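Local coordinates for poly-beta-1,6-N-acetyl-D-glucosamine export protein (Escherichia coli, PDB 4Y25) that exports the biofilm adhesin polysaccharide poly-beta-1,6-N-acetyl-D-glucosamine across the outer membrane, the present chain being its C-terminal membrane beta-barrel domain, at residues A[208-214]-A[238-244]; A[148-154]-A[170-176]; A[7-13]-A[291-297]; A[44-50]-A[69-75]. All blocks are in the same frame, centred on the assembly; numbering follows the deposited sequence.

Contact 1 (A[208-214]-A[238-244])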
# COMPACT_ATOMS: atom_id res chain seq x y z
N LYS A 208 -0.35 -1.34 -21.89
CA LYS A 208 -1.73 -1.59 -21.51
C LYS A 208 -1.87 -2.96 -20.85
O LYS A 208 -1.82 -3.99 -21.53
CB LYS A 208 -2.66 -1.47 -22.72
CG LYS A 208 -4.14 -1.44 -22.37
CD LYS A 208 -4.97 -0.98 -23.55
CE LYS A 208 -4.65 0.46 -23.93
NZ LYS A 208 -5.51 0.96 -25.04
N THR A 209 -2.05 -2.96 -19.54
CA THR A 209 -2.16 -4.20 -18.77
C THR A 209 -3.52 -4.30 -18.09
O THR A 209 -4.06 -3.30 -17.62
CB THR A 209 -1.04 -4.28 -17.71
OG1 THR A 209 0.22 -3.99 -18.31
CG2 THR A 209 -0.99 -5.67 -17.08
N PHE A 210 -4.07 -5.50 -18.04
CA PHE A 210 -5.33 -5.74 -17.36
C PHE A 210 -5.32 -7.09 -16.66
O PHE A 210 -4.98 -8.11 -17.26
CB PHE A 210 -6.50 -5.66 -18.35
CG PHE A 210 -7.84 -5.89 -17.72
CD1 PHE A 210 -8.41 -4.93 -16.90
CD2 PHE A 210 -8.53 -7.06 -17.95
CE1 PHE A 210 -9.65 -5.13 -16.32
CE2 PHE A 210 -9.77 -7.28 -17.37
CZ PHE A 210 -10.33 -6.31 -16.56
N ASP A 211 -5.66 -7.09 -15.37
CA ASP A 211 -5.63 -8.31 -14.57
C ASP A 211 -6.97 -8.60 -13.91
O ASP A 211 -7.65 -7.70 -13.43
CB ASP A 211 -4.54 -8.22 -13.50
CG ASP A 211 -3.20 -7.79 -14.05
OD1 ASP A 211 -2.91 -8.08 -15.23
OD2 ASP A 211 -2.42 -7.16 -13.30
N ILE A 212 -7.33 -9.88 -13.89
CA ILE A 212 -8.46 -10.34 -13.10
C ILE A 212 -7.97 -11.40 -12.13
O ILE A 212 -7.60 -12.50 -12.54
CB ILE A 212 -9.58 -10.93 -13.98
CG1 ILE A 212 -10.07 -9.89 -14.99
CG2 ILE A 212 -10.73 -11.42 -13.12
CD1 ILE A 212 -11.14 -10.40 -15.93
N VAL A 213 -7.94 -11.07 -10.84
CA VAL A 213 -7.46 -12.01 -9.83
C VAL A 213 -8.48 -12.22 -8.72
O VAL A 213 -8.58 -11.40 -7.80
CB VAL A 213 -6.14 -11.54 -9.20
CG1 VAL A 213 -5.62 -12.60 -8.23
CG2 VAL A 213 -5.10 -11.24 -10.27
N PRO A 214 -9.25 -13.31 -8.80
CA PRO A 214 -10.12 -13.70 -7.68
C PRO A 214 -9.29 -14.31 -6.56
O PRO A 214 -8.46 -15.19 -6.82
CB PRO A 214 -11.07 -14.72 -8.30
CG PRO A 214 -10.31 -15.30 -9.43
CD PRO A 214 -9.44 -14.19 -9.97
N VAL A 238 -5.70 -16.96 -7.52
CA VAL A 238 -5.36 -17.45 -8.85
C VAL A 238 -6.13 -16.65 -9.89
O VAL A 238 -7.36 -16.59 -9.85
CB VAL A 238 -5.68 -18.95 -9.02
CG1 VAL A 238 -5.33 -19.40 -10.43
CG2 VAL A 238 -4.93 -19.78 -7.98
N GLY A 239 -5.41 -16.01 -10.81
CA GLY A 239 -6.04 -15.18 -11.81
C GLY A 239 -5.29 -15.13 -13.13
O GLY A 239 -4.37 -15.92 -13.36
N ALA A 240 -5.68 -14.20 -13.99
CA ALA A 240 -5.05 -14.05 -15.29
C ALA A 240 -4.60 -12.61 -15.52
O ALA A 240 -5.25 -11.66 -15.08
CB ALA A 240 -6.00 -14.49 -16.41
N SER A 241 -3.48 -12.45 -16.22
CA SER A 241 -2.96 -11.13 -16.55
C SER A 241 -2.80 -10.96 -18.06
O SER A 241 -2.14 -11.75 -18.72
CB SER A 241 -1.61 -10.89 -15.88
OG SER A 241 -1.06 -9.65 -16.28
N TRP A 242 -3.41 -9.90 -18.59
CA TRP A 242 -3.27 -9.60 -20.01
C TRP A 242 -2.39 -8.38 -20.24
O TRP A 242 -2.49 -7.37 -19.53
CB TRP A 242 -4.64 -9.38 -20.65
CG TRP A 242 -4.56 -8.96 -22.09
CD1 TRP A 242 -4.48 -9.78 -23.18
CD2 TRP A 242 -4.56 -7.62 -22.60
NE1 TRP A 242 -4.43 -9.04 -24.33
CE2 TRP A 242 -4.47 -7.71 -24.00
CE3 TRP A 242 -4.61 -6.36 -22.01
CZ2 TRP A 242 -4.44 -6.58 -24.82
CZ3 TRP A 242 -4.59 -5.24 -22.82
CH2 TRP A 242 -4.50 -5.36 -24.21
N GLN A 243 -1.52 -8.48 -21.23
CA GLN A 243 -0.66 -7.37 -21.64
C GLN A 243 -0.59 -7.32 -23.16
O GLN A 243 -0.25 -8.31 -23.81
CB GLN A 243 0.73 -7.51 -21.03
CG GLN A 243 1.67 -6.35 -21.33
CD GLN A 243 3.08 -6.59 -20.81
OE1 GLN A 243 3.34 -7.59 -20.14
NE2 GLN A 243 3.99 -5.67 -21.13
N LYS A 244 -0.93 -6.17 -23.73
CA LYS A 244 -0.95 -5.99 -25.18
C LYS A 244 0.44 -6.20 -25.75
O LYS A 244 1.44 -5.82 -25.13
CB LYS A 244 -1.52 -4.60 -25.52
CG LYS A 244 -1.29 -4.08 -26.92
CD LYS A 244 -2.25 -2.92 -27.18
CE LYS A 244 -1.71 -1.88 -28.14
NZ LYS A 244 -0.50 -2.33 -28.85
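The one side-chain hydrogen bond between the segments runs from Ser-241 OG to Asp-211 OD1, 2.6 Å, between the partners of a non-hydrogen-bonded pair. The other carboxylate oxygen of Asp-211 is salt-bridged to Arg-277 of strand 266-278. On the same buried polar side, Gln-243 hydrogen-bonds through its amide to Asp-280. Between the backbones, Trp-242 N to Phe-210 O (2.7 Å) and Phe-210 N to Trp-242 O (2.9 Å) make one hydrogen-bonded antiparallel pair; Ile-212 N to Ala-240 O (3.0 Å) and Ala-240 N to Ile-212 O (2.9 Å) make the next. Lys-244 N extends the ladder to Lys-208 O at 3.2 Å, while the bond from Val-238 N to Pro-214 O, 3.4 Å, is weak. With axes 4.7 Å apart at 171°, the two segments run almost exactly antiparallel, as neighbouring strands of a hairpin. On the other face the Trp-242 indole covers Lys-208, with Trp-242 CZ3 3.9 Å from Lys-208 CG, and touches Phe-210, with Trp-242 CE3 4.2 Å from Phe-210 CB. The chemistry is two-sided: hydrogen bonds and charges face the lumen, aromatic and aliphatic groups the outer surface, as expected of an outer-membrane barrel wall.

Contact 2 (A[148-154]-A[170-176])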
# COMPACT_ATOMS: atom_id res chain seq x y z
N ARG A 148 -21.73 -7.27 5.46
CA ARG A 148 -20.85 -8.36 5.07
C ARG A 148 -20.47 -8.20 3.61
O ARG A 148 -20.31 -9.18 2.89
CB ARG A 148 -21.54 -9.70 5.29
CG ARG A 148 -21.89 -9.95 6.74
CD ARG A 148 -20.64 -10.19 7.57
NE ARG A 148 -20.94 -10.51 8.96
CZ ARG A 148 -20.99 -9.62 9.94
NH1 ARG A 148 -20.73 -8.34 9.69
NH2 ARG A 148 -21.27 -10.01 11.18
N ARG A 149 -20.33 -6.95 3.19
CA ARG A 149 -20.18 -6.67 1.76
C ARG A 149 -19.76 -5.29 1.32
O ARG A 149 -20.43 -4.29 1.56
CB ARG A 149 -21.45 -6.94 1.02
CG ARG A 149 -21.08 -7.18 -0.37
CD ARG A 149 -22.05 -7.99 -0.99
NE ARG A 149 -21.44 -8.57 -2.15
CZ ARG A 149 -21.93 -9.66 -2.68
NH1 ARG A 149 -23.01 -10.16 -2.10
NH2 ARG A 149 -21.38 -10.22 -3.74
N LYS A 150 -18.65 -5.27 0.58
CA LYS A 150 -17.88 -4.06 0.46
C LYS A 150 -17.15 -3.95 -0.90
O LYS A 150 -16.49 -4.90 -1.33
CB LYS A 150 -16.92 -4.03 1.67
CG LYS A 150 -17.69 -4.10 3.02
CD LYS A 150 -16.90 -4.52 4.23
CE LYS A 150 -17.12 -3.56 5.38
NZ LYS A 150 -18.55 -3.65 5.83
N TYR A 151 -17.33 -2.83 -1.60
CA TYR A 151 -16.74 -2.65 -2.94
C TYR A 151 -15.94 -1.36 -3.02
O TYR A 151 -16.34 -0.34 -2.45
CB TYR A 151 -17.83 -2.66 -4.03
CG TYR A 151 -18.58 -3.96 -4.10
CD1 TYR A 151 -18.05 -5.07 -4.76
CD2 TYR A 151 -19.82 -4.10 -3.48
CE1 TYR A 151 -18.74 -6.26 -4.81
CE2 TYR A 151 -20.51 -5.29 -3.53
CZ TYR A 151 -19.97 -6.37 -4.19
OH TYR A 151 -20.66 -7.55 -4.24
N GLY A 152 -14.82 -1.40 -3.72
CA GLY A 152 -13.91 -0.27 -3.76
C GLY A 152 -13.43 0.09 -5.15
O GLY A 152 -12.72 -0.68 -5.79
N VAL A 153 -13.80 1.28 -5.60
CA VAL A 153 -13.33 1.78 -6.88
C VAL A 153 -12.21 2.78 -6.66
O VAL A 153 -12.31 3.67 -5.81
CB VAL A 153 -14.45 2.44 -7.69
CG1 VAL A 153 -14.07 2.51 -9.16
CG2 VAL A 153 -15.76 1.68 -7.51
N SER A 154 -11.13 2.64 -7.42
CA SER A 154 -9.98 3.51 -7.27
C SER A 154 -9.29 3.74 -8.61
O SER A 154 -9.32 2.88 -9.49
CB SER A 154 -8.99 2.93 -6.27
OG SER A 154 -7.78 3.67 -6.26
N SER A 170 -8.22 0.63 -10.39
CA SER A 170 -8.43 -0.62 -9.66
C SER A 170 -9.86 -0.73 -9.17
O SER A 170 -10.52 0.27 -8.90
CB SER A 170 -7.45 -0.72 -8.48
OG SER A 170 -7.68 0.31 -7.54
N LEU A 171 -10.34 -1.97 -9.06
CA LEU A 171 -11.67 -2.22 -8.53
C LEU A 171 -11.64 -3.46 -7.64
O LEU A 171 -11.40 -4.57 -8.11
CB LEU A 171 -12.68 -2.40 -9.66
CG LEU A 171 -14.09 -2.84 -9.23
CD1 LEU A 171 -14.68 -1.87 -8.22
CD2 LEU A 171 -15.00 -2.97 -10.44
N GLU A 172 -11.87 -3.25 -6.35
CA GLU A 172 -11.81 -4.34 -5.38
C GLU A 172 -13.17 -4.65 -4.79
O GLU A 172 -14.09 -3.83 -4.84
CB GLU A 172 -10.81 -4.01 -4.27
CG GLU A 172 -9.37 -3.95 -4.72
CD GLU A 172 -8.39 -3.94 -3.56
OE1 GLU A 172 -8.78 -4.35 -2.45
OE2 GLU A 172 -7.23 -3.51 -3.76
N GLY A 173 -13.29 -5.85 -4.23
CA GLY A 173 -14.48 -6.26 -3.52
C GLY A 173 -14.10 -7.02 -2.26
O GLY A 173 -13.02 -7.61 -2.19
N GLN A 174 -14.97 -6.99 -1.26
CA GLN A 174 -14.74 -7.72 -0.03
C GLN A 174 -16.04 -8.36 0.44
O GLN A 174 -16.89 -7.69 1.03
CB GLN A 174 -14.16 -6.81 1.05
CG GLN A 174 -13.81 -7.53 2.35
CD GLN A 174 -12.91 -6.70 3.25
OE1 GLN A 174 -12.58 -5.56 2.95
NE2 GLN A 174 -12.50 -7.29 4.37
N GLU A 175 -16.20 -9.65 0.17
CA GLU A 175 -17.40 -10.37 0.56
C GLU A 175 -17.10 -11.38 1.66
O GLU A 175 -16.23 -12.24 1.51
CB GLU A 175 -18.02 -11.07 -0.65
CG GLU A 175 -19.25 -11.89 -0.32
CD GLU A 175 -19.93 -12.41 -1.56
OE1 GLU A 175 -19.55 -11.96 -2.66
OE2 GLU A 175 -20.84 -13.26 -1.44
N ARG A 176 -17.84 -11.26 2.76
CA ARG A 176 -17.66 -12.14 3.91
C ARG A 176 -18.38 -13.47 3.69
O ARG A 176 -19.61 -13.51 3.60
CB ARG A 176 -18.17 -11.45 5.18
CG ARG A 176 -18.05 -12.28 6.46
CD ARG A 176 -16.61 -12.47 6.89
NE ARG A 176 -15.88 -11.21 7.02
CZ ARG A 176 -15.76 -10.52 8.15
NH1 ARG A 176 -16.33 -10.95 9.27
NH2 ARG A 176 -15.07 -9.38 8.16
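Backbone hydrogen bonds carry most of this contact. Antiparallel axes 4.5 Å apart at 171° bring Gly-152 and Glu-172 into a hydrogen-bonded antiparallel pair, with Gly-152 N to Glu-172 O and Glu-172 N to Gly-152 O both 2.8 Å. Ser-154 and Ser-170 form another, with Ser-154 N to Ser-170 O at 2.9 Å and Ser-170 N to Ser-154 O at 2.7 Å. Gln-174 N reaches Lys-150 O at 2.6 Å, but the return bond from Lys-150 N to Gln-174 O, 3.0 Å, is weak because its angle is only 124°. Arg-176 N to Arg-148 O, 3.2 Å, continues the series.

On the outer face, Arg-149 NH2 lies 2.7 Å from Glu-175 OE1, a salt bridge in which the oxygen sits over the guanidinium face, so the attraction is of charges without a directed N-H. Toward the lumen, Gln-174 and Arg-176 are both held by Asp-186, and Lys-150 makes a cation-pi contact with Tyr-144.

Among apolar contacts, Val-153 CG2 meets Leu-171 CD1 at 3.8 Å on the outer face, while Arg-148 CD packs 3.5 Å from Arg-176 CG; Tyr-151 CD1 rests 4.0 Å from Gly-173 CA.

Consecutive strands 149-160 and 165-179, with Lys-150, Glu-172 and Gln-174 directed inward and an outer face mixing Val-153 and Leu-171 with the Arg-149 to Glu-175 ion pair, make a typical antiparallel hairpin of a transmembrane beta barrel.

Contact 3 (A[7-13]-A[291-297])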
# COMPACT_ATOMS: atom_id res chain seq x y z
N LEU A 7 -2.71 8.65 22.77
CA LEU A 7 -1.39 9.15 23.15
C LEU A 7 -0.55 9.42 21.91
O LEU A 7 -1.07 9.54 20.80
CB LEU A 7 -0.67 8.16 24.06
CG LEU A 7 -1.32 7.64 25.35
CD1 LEU A 7 -2.33 6.53 25.06
CD2 LEU A 7 -0.25 7.13 26.30
N ALA A 8 0.76 9.50 22.10
CA ALA A 8 1.69 9.58 20.98
C ALA A 8 1.80 8.21 20.32
O ALA A 8 1.69 7.19 20.98
CB ALA A 8 3.05 10.07 21.44
N GLU A 9 2.02 8.19 19.01
CA GLU A 9 2.04 6.93 18.27
C GLU A 9 3.28 6.78 17.40
O GLU A 9 3.62 7.67 16.62
CB GLU A 9 0.78 6.81 17.41
CG GLU A 9 0.76 5.61 16.48
CD GLU A 9 -0.57 5.44 15.77
OE1 GLU A 9 -0.57 5.13 14.56
OE2 GLU A 9 -1.62 5.61 16.43
N LEU A 10 3.96 5.65 17.54
CA LEU A 10 5.08 5.32 16.68
C LEU A 10 4.68 4.25 15.67
O LEU A 10 4.23 3.17 16.04
CB LEU A 10 6.29 4.83 17.49
CG LEU A 10 7.40 4.18 16.66
CD1 LEU A 10 8.01 5.17 15.67
CD2 LEU A 10 8.48 3.58 17.56
N ARG A 11 4.84 4.56 14.39
CA ARG A 11 4.59 3.58 13.35
C ARG A 11 5.89 3.26 12.63
O ARG A 11 6.64 4.15 12.23
CB ARG A 11 3.52 4.09 12.37
CG ARG A 11 3.85 3.86 10.90
CD ARG A 11 2.64 4.13 10.00
NE ARG A 11 1.47 3.36 10.40
CZ ARG A 11 0.40 3.87 11.01
NH1 ARG A 11 0.35 5.17 11.30
NH2 ARG A 11 -0.61 3.09 11.34
N ILE A 12 6.18 1.97 12.51
CA ILE A 12 7.35 1.51 11.78
C ILE A 12 6.94 0.35 10.88
O ILE A 12 6.31 -0.61 11.33
CB ILE A 12 8.49 1.08 12.74
CG1 ILE A 12 9.58 0.34 11.98
CG2 ILE A 12 7.95 0.23 13.88
CD1 ILE A 12 10.40 1.23 11.07
N ALA A 13 7.27 0.46 9.60
CA ALA A 13 6.88 -0.54 8.63
C ALA A 13 8.01 -0.79 7.65
O ALA A 13 8.75 0.14 7.29
CB ALA A 13 5.62 -0.11 7.89
N PHE A 291 6.37 -6.16 7.05
CA PHE A 291 6.02 -6.07 8.46
C PHE A 291 5.61 -4.65 8.82
O PHE A 291 5.91 -3.71 8.08
CB PHE A 291 7.18 -6.54 9.35
CG PHE A 291 8.26 -5.51 9.54
CD1 PHE A 291 9.30 -5.40 8.64
CD2 PHE A 291 8.23 -4.66 10.64
CE1 PHE A 291 10.30 -4.46 8.83
CE2 PHE A 291 9.21 -3.71 10.82
CZ PHE A 291 10.25 -3.60 9.92
N ASP A 292 4.93 -4.51 9.95
CA ASP A 292 4.53 -3.21 10.45
C ASP A 292 4.33 -3.29 11.96
O ASP A 292 3.86 -4.30 12.48
CB ASP A 292 3.26 -2.72 9.77
CG ASP A 292 2.04 -3.54 10.15
OD1 ASP A 292 1.42 -3.25 11.20
OD2 ASP A 292 1.70 -4.48 9.40
N MET A 293 4.68 -2.21 12.65
CA MET A 293 4.48 -2.15 14.09
C MET A 293 3.98 -0.77 14.48
O MET A 293 4.45 0.24 13.98
CB MET A 293 5.78 -2.46 14.84
CG MET A 293 6.20 -3.92 14.79
SD MET A 293 7.73 -4.21 15.71
CE MET A 293 8.90 -3.28 14.73
N THR A 294 2.99 -0.75 15.37
CA THR A 294 2.50 0.51 15.91
C THR A 294 2.56 0.47 17.43
O THR A 294 2.05 -0.47 18.05
CB THR A 294 1.06 0.83 15.45
OG1 THR A 294 0.14 -0.02 16.13
CG2 THR A 294 0.93 0.62 13.94
N PHE A 295 3.18 1.48 18.02
CA PHE A 295 3.27 1.58 19.47
C PHE A 295 2.66 2.90 19.94
O PHE A 295 2.60 3.86 19.18
CB PHE A 295 4.72 1.47 19.94
CG PHE A 295 5.46 0.32 19.33
CD1 PHE A 295 5.14 -0.98 19.67
CD2 PHE A 295 6.48 0.54 18.42
CE1 PHE A 295 5.82 -2.05 19.12
CE2 PHE A 295 7.16 -0.52 17.86
CZ PHE A 295 6.83 -1.82 18.21
N ARG A 296 2.21 2.92 21.19
CA ARG A 296 1.67 4.14 21.78
C ARG A 296 2.34 4.38 23.12
O ARG A 296 2.51 3.45 23.90
CB ARG A 296 0.15 4.04 21.92
CG ARG A 296 -0.54 3.61 20.64
CD ARG A 296 -2.05 3.67 20.75
NE ARG A 296 -2.54 5.04 20.90
CZ ARG A 296 -2.73 5.88 19.89
NH1 ARG A 296 -2.46 5.49 18.65
NH2 ARG A 296 -3.17 7.11 20.11
N PHE A 297 2.71 5.63 23.39
CA PHE A 297 3.62 5.90 24.49
C PHE A 297 3.60 7.34 24.99
O PHE A 297 2.61 8.06 24.87
CB PHE A 297 5.05 5.54 24.06
CG PHE A 297 5.58 6.41 22.96
CD1 PHE A 297 5.20 6.19 21.64
CD2 PHE A 297 6.44 7.46 23.23
CE1 PHE A 297 5.68 6.99 20.63
CE2 PHE A 297 6.92 8.27 22.22
CZ PHE A 297 6.54 8.03 20.92
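At Phe-291 the ring approaches Ile-12, CE2 to CG1 4.2 Å, and one face lies over the backbone of Ala-13. Asp-292 sits across from Ala-13, their CA atoms 4.0 Å apart, but its carboxylate turns to a salt bridge with Arg-259. Met-293 and Ile-12 form a hydrogen-bonded antiparallel pair, Met-293 N to Ile-12 O at 2.6 Å and Ile-12 N to Met-293 O at 2.9 Å, while Met-293 CB packs 3.6 Å from Ile-12 CG2. Thr-294 opposes Arg-11, with Thr-294 CG2 3.9 Å from Arg-11 NH2. Next, Phe-295 N to Leu-10 O and Leu-10 N to Phe-295 O are both 2.8 Å; the ring's CD2 meets Leu-10 CD2 at 3.7 Å. Arg-296 forms a salt-bridge network with Glu-9 and Arg-11: Arg-11 NH1 is 3.4 Å from Glu-9 OE1, whereas the modelled 2.4 Å from Arg-296 NH1 to Glu-9 OE2 is too short to be taken literally. Finally, Phe-297 N bonds to Ala-8 O at 3.0 Å, and Ala-8 CB stands 4.2 Å from the ring centroid, 15° off its normal, a CH-pi contact.

Charges thus line the inner face and apolar groups the outer. Antiparallel pairing at 162° between the first strand, 8-20, and the last, 283-297, is the seam that closes a 16-stranded outer-membrane barrel.

Contact 4 (A[44-50]-A[69-75])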
# COMPACT_ATOMS: atom_id res chain seq x y z
N ASN A 44 -8.33 17.41 17.72
CA ASN A 44 -8.34 16.92 16.34
C ASN A 44 -6.98 16.98 15.65
O ASN A 44 -6.75 16.26 14.67
CB ASN A 44 -9.36 17.69 15.52
CG ASN A 44 -10.78 17.54 16.04
OD1 ASN A 44 -11.10 16.56 16.72
ND2 ASN A 44 -11.63 18.51 15.74
N TRP A 45 -6.09 17.82 16.14
CA TRP A 45 -4.82 18.07 15.47
C TRP A 45 -3.68 17.19 15.99
O TRP A 45 -3.49 17.04 17.19
CB TRP A 45 -4.43 19.54 15.60
CG TRP A 45 -5.27 20.44 14.77
CD1 TRP A 45 -6.47 20.98 15.11
CD2 TRP A 45 -4.97 20.91 13.45
NE1 TRP A 45 -6.94 21.77 14.08
CE2 TRP A 45 -6.04 21.74 13.05
CE3 TRP A 45 -3.90 20.72 12.57
CZ2 TRP A 45 -6.07 22.37 11.81
CZ3 TRP A 45 -3.94 21.34 11.34
CH2 TRP A 45 -5.01 22.16 10.97
N ARG A 46 -2.93 16.61 15.05
CA ARG A 46 -1.71 15.89 15.38
C ARG A 46 -0.61 16.25 14.39
O ARG A 46 -0.85 16.40 13.19
CB ARG A 46 -1.94 14.38 15.38
CG ARG A 46 -2.93 13.89 16.43
CD ARG A 46 -2.77 12.41 16.71
NE ARG A 46 -2.92 11.59 15.51
CZ ARG A 46 -2.65 10.29 15.46
NH1 ARG A 46 -2.22 9.65 16.53
NH2 ARG A 46 -2.82 9.62 14.32
N GLY A 47 0.61 16.41 14.90
CA GLY A 47 1.76 16.64 14.05
C GLY A 47 2.63 15.39 14.04
O GLY A 47 2.71 14.68 15.03
N PHE A 48 3.26 15.12 12.90
CA PHE A 48 4.11 13.94 12.80
C PHE A 48 5.41 14.24 12.07
O PHE A 48 5.47 15.12 11.21
CB PHE A 48 3.37 12.80 12.09
CG PHE A 48 2.92 13.12 10.69
CD1 PHE A 48 3.77 12.91 9.61
CD2 PHE A 48 1.66 13.64 10.45
CE1 PHE A 48 3.36 13.22 8.32
CE2 PHE A 48 1.25 13.94 9.17
CZ PHE A 48 2.10 13.73 8.10
N ALA A 49 6.45 13.51 12.43
CA ALA A 49 7.72 13.54 11.71
C ALA A 49 8.14 12.10 11.44
O ALA A 49 7.74 11.19 12.17
CB ALA A 49 8.78 14.28 12.50
N GLY A 50 8.93 11.89 10.40
CA GLY A 50 9.30 10.54 10.03
C GLY A 50 10.54 10.40 9.18
O GLY A 50 11.22 11.38 8.88
N LEU A 69 10.71 13.56 6.50
CA LEU A 69 9.38 14.12 6.29
C LEU A 69 8.76 14.67 7.57
O LEU A 69 9.11 14.28 8.68
CB LEU A 69 8.46 13.07 5.67
CG LEU A 69 8.46 11.67 6.28
CD1 LEU A 69 7.30 11.50 7.25
CD2 LEU A 69 8.41 10.61 5.19
N ALA A 70 7.82 15.59 7.38
CA ALA A 70 7.07 16.19 8.47
C ALA A 70 5.74 16.69 7.93
O ALA A 70 5.66 17.17 6.80
CB ALA A 70 7.85 17.32 9.12
N GLY A 71 4.69 16.57 8.74
CA GLY A 71 3.37 17.01 8.32
C GLY A 71 2.39 17.09 9.46
O GLY A 71 2.71 16.78 10.61
N VAL A 72 1.17 17.52 9.15
CA VAL A 72 0.12 17.64 10.16
C VAL A 72 -1.09 16.80 9.77
O VAL A 72 -1.32 16.54 8.59
CB VAL A 72 -0.31 19.11 10.34
CG1 VAL A 72 -0.83 19.33 11.75
CG2 VAL A 72 0.85 20.05 10.05
N GLU A 73 -1.85 16.36 10.77
CA GLU A 73 -3.06 15.58 10.52
C GLU A 73 -4.24 16.15 11.29
O GLU A 73 -4.16 16.38 12.50
CB GLU A 73 -2.86 14.12 10.92
CG GLU A 73 -4.10 13.26 10.71
CD GLU A 73 -4.12 12.03 11.61
OE1 GLU A 73 -4.18 12.19 12.84
OE2 GLU A 73 -4.09 10.90 11.07
N TRP A 74 -5.35 16.38 10.59
CA TRP A 74 -6.59 16.78 11.24
C TRP A 74 -7.57 15.62 11.17
O TRP A 74 -7.62 14.90 10.17
CB TRP A 74 -7.18 18.03 10.60
CG TRP A 74 -8.34 18.59 11.36
CD1 TRP A 74 -8.29 19.49 12.39
CD2 TRP A 74 -9.73 18.29 11.16
NE1 TRP A 74 -9.56 19.77 12.84
CE2 TRP A 74 -10.46 19.05 12.10
CE3 TRP A 74 -10.42 17.46 10.27
CZ2 TRP A 74 -11.85 18.99 12.18
CZ3 TRP A 74 -11.81 17.41 10.36
CH2 TRP A 74 -12.50 18.17 11.30
N ARG A 75 -8.36 15.44 12.22
CA ARG A 75 -9.18 14.24 12.36
C ARG A 75 -10.43 14.49 13.21
O ARG A 75 -10.36 14.67 14.42
CB ARG A 75 -8.31 13.10 12.94
CG ARG A 75 -8.99 11.85 13.56
CD ARG A 75 -10.34 11.41 12.99
NE ARG A 75 -10.98 10.40 13.83
CZ ARG A 75 -11.58 10.66 14.98
NH1 ARG A 75 -11.61 11.90 15.46
NH2 ARG A 75 -12.14 9.68 15.68
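Strands 45-55 and 64-76 form a beta hairpin of the membrane barrel, their axes 4.6 Å apart at 156° in these segments. Phe-48 loses the most area, 96 Å². In its p rotamer the ring swings across to Gly-71, whose CA lies 3.8 Å from the centroid and 23° off the normal. This CH-pi cover recalls the aromatic rescue of glycine in antiparallel sheets; a CB on Gly-71 would collide with Phe-48 CZ. The two form a hydrogen-bonded antiparallel pair through Phe-48 N to Gly-71 O, 2.9 Å, and Gly-71 N to Phe-48 O, 3.0 Å.

Glu-73, with 89 Å² covered, points to the same lumen side and accepts Arg-46 NE at OE1 (3.0 Å) in a salt bridge, while its OE2 is hydrogen-bonded by Trp-80. The backbones add Glu-73 N to Arg-46 O at 2.6 Å and Arg-46 N to Glu-73 O at 2.8 Å.

Asn-44 follows with 84 Å²: its CB lies over Trp-74, 3.8 Å from the centroid of the five-membered ring. On the outer face Trp-74 in turn directs an edge at the face of Trp-45, a T-shaped pair with planes at 72° and five-membered-ring centroids 4.5 Å apart; in it Trp-74 CD1 comes 3.2 Å from Trp-45 CE2.

How the contacts relate
From the N terminus, segment 7-13 opens contact 3, which closes only at 291-297, near the C terminus. The other three contacts fall within that span, in series and without crossing: contact 4, between 44-50 and 69-75, closes the short hairpin of strands 45-55 and 64-76, contact 2 follows with 148-154 and 170-176, and contact 1 with 208-214 and 238-244. Those three join strands adjacent in sequence, whereas contact 3 joins the sheet's ends and so shuts the barrel. Contacts 3 and 4 touch, with centres 14 Å apart. Contact 1 lies across the chain's centre from both, its centre 35 Å from that of contact 3, while the centres of contacts 1 and 2 are 18 Å apart.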